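Local coordinates for protein putative DD-carboxypeptidase TP_0574 (Treponema pallidum, PDB 1O75) that has zinc-stimulated carboxypeptidase activity on synthetic depsipeptides, binds penicillin, and may act as a D,D-carboxypeptidase that lowers peptidoglycan cross-linking in this spirochaete, at residues D30-A34 / G48-A52. The protein carries 2 engineered substitutions. Sequence-based numbering, arbitrary orientation.
Sequences DVLLA and GMFDA
Asp51 reaches across to the backbone of Leu33 and Ala34, where its OD2 accepts the N-H of Ala34 at 2.7 Å in a nearly straight bond (175°) made with the syn lone pair. Asp51 CG stands beside its own backbone N (chi1 -52°), a turn that carries the carboxylate over to 30-34 and leaves Asp51 OD1 3.7 Å from Leu33 CB. The Leu33 side chain runs obliquely past the acid, its CD2 resting against Asp51 CA. Two residues before Ala34 and one before Asp51, the backbone supplies a second bond: Phe50 N gives its hydrogen to Leu32 O at 2.8 Å. Leu32 O also lies at the edge of the Phe50 ring, in its plane, and is 3.3 Å from Met49 CB. Leu32 and Phe50 extend side by side in the same direction, Leu32 CB being 3.9 Å from ring atom CD1. Met49 instead crosses Leu32 at about a right angle; bent at chi2 and chi3, it curls so that CE touches Leu32 CD2 at 3.8 Å, while its CG faces the methyl of Ala34. Trp21 and Ala18 of helix 17-25 pack on Leu32, and Trp21 also meets the Phe50 ring. Lys279 NZ hydrogen-bonds to the backbone oxygens of Met49 and Asp51. Two parts of the long connection from helix 17-25 to strand 53-56 are thus pinned together by one backbone bond and one side-chain-to-backbone bond, with apolar packing alongside; the negative charge of Asp51 probably strengthens the grip on the Ala34 N-H.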
loop_
_atom_site.group_PDB
_atom_site.type_symbol
_atom_site.label_atom_id
_atom_site.label_comp_id
_atom_site.label_asym_id
_atom_site.label_seq_id
_atom_site.Cartn_x
_atom_site.Cartn_y
_atom_site.Cartn_z
ATOM N N ASP B 30 22.537 1.549 -32.797
ATOM C CA ASP B 30 21.808 2.471 -33.661
ATOM C C ASP B 30 20.418 2.039 -34.020
ATOM O O ASP B 30 19.506 2.863 -34.145
ATOM C CB ASP B 30 22.635 2.771 -34.914
ATOM C CG ASP B 30 23.902 3.530 -34.576
ATOM O OD1 ASP B 30 23.805 4.482 -33.770
ATOM O OD2 ASP B 30 24.986 3.184 -35.088
ATOM N N VAL B 31 20.236 0.736 -34.185
ATOM C CA VAL B 31 18.913 0.211 -34.486
ATOM C C VAL B 31 18.001 0.352 -33.260
ATOM O O VAL B 31 16.782 0.456 -33.391
ATOM C CB VAL B 31 19.024 -1.271 -34.905
ATOM C CG1 VAL B 31 17.740 -2.010 -34.608
ATOM C CG2 VAL B 31 19.386 -1.328 -36.390
ATOM N N LEU B 32 18.587 0.363 -32.071
ATOM C CA LEU B 32 17.782 0.487 -30.856
ATOM C C LEU B 32 17.524 1.954 -30.448
ATOM O O LEU B 32 16.855 2.232 -29.442
ATOM C CB LEU B 32 18.453 -0.280 -29.718
ATOM C CG LEU B 32 18.549 -1.801 -29.904
ATOM C CD1 LEU B 32 19.064 -2.433 -28.619
ATOM C CD2 LEU B 32 17.179 -2.361 -30.284
ATOM N N LEU B 33 18.036 2.887 -31.242
ATOM C CA LEU B 33 17.841 4.314 -30.973
ATOM C C LEU B 33 16.968 4.891 -32.084
ATOM O O LEU B 33 17.250 4.692 -33.261
ATOM C CB LEU B 33 19.197 5.037 -30.935
ATOM C CG LEU B 33 20.124 4.693 -29.765
ATOM C CD1 LEU B 33 21.432 5.394 -29.947
ATOM C CD2 LEU B 33 19.494 5.131 -28.437
ATOM N N ALA B 34 15.898 5.590 -31.736
ATOM C CA ALA B 34 15.033 6.152 -32.774
ATOM C C ALA B 34 15.112 7.680 -32.798
ATOM O O ALA B 34 16.214 8.256 -32.799
ATOM C CB ALA B 34 13.597 5.695 -32.559
ATOM N N GLY B 48 8.603 4.736 -27.728
ATOM C CA GLY B 48 9.602 4.462 -28.744
ATOM C C GLY B 48 10.486 3.263 -28.487
ATOM O O GLY B 48 10.054 2.240 -27.943
ATOM N N MET B 49 11.731 3.398 -28.914
ATOM C CA MET B 49 12.728 2.362 -28.753
ATOM C C MET B 49 13.515 2.556 -27.456
ATOM O O MET B 49 12.904 2.679 -26.395
ATOM C CB MET B 49 13.640 2.336 -29.985
ATOM C CG MET B 49 12.901 1.838 -31.266
ATOM S SD MET B 49 12.310 0.090 -31.109
ATOM C CE MET B 49 13.880 -0.781 -31.189
ATOM N N PHE B 50 14.846 2.586 -27.516
ATOM C CA PHE B 50 15.630 2.703 -26.291
ATOM C C PHE B 50 16.352 4.015 -25.984
ATOM O O PHE B 50 17.248 4.045 -25.130
ATOM C CB PHE B 50 16.616 1.530 -26.200
ATOM C CG PHE B 50 15.921 0.194 -26.046
ATOM C CD1 PHE B 50 15.508 -0.527 -27.168
ATOM C CD2 PHE B 50 15.600 -0.288 -24.771
ATOM C CE1 PHE B 50 14.774 -1.722 -27.017
ATOM C CE2 PHE B 50 14.868 -1.474 -24.604
ATOM C CZ PHE B 50 14.457 -2.190 -25.724
ATOM N N ASP B 51 15.949 5.083 -26.654
ATOM C CA ASP B 51 16.528 6.411 -26.431
ATOM C C ASP B 51 16.224 6.849 -25.006
ATOM O O ASP B 51 15.268 6.369 -24.404
ATOM C CB ASP B 51 15.907 7.416 -27.385
ATOM C CG ASP B 51 15.966 6.956 -28.814
ATOM O OD1 ASP B 51 16.802 7.495 -29.572
ATOM O OD2 ASP B 51 15.180 6.044 -29.169
ATOM N N ALA B 52 17.017 7.780 -24.481
ATOM C CA ALA B 52 16.832 8.263 -23.111
ATOM C C ALA B 52 15.409 8.666 -22.691
ATOM O O ALA B 52 14.765 9.537 -23.306
ATOM C CB ALA B 52 17.787 9.409 -22.843
#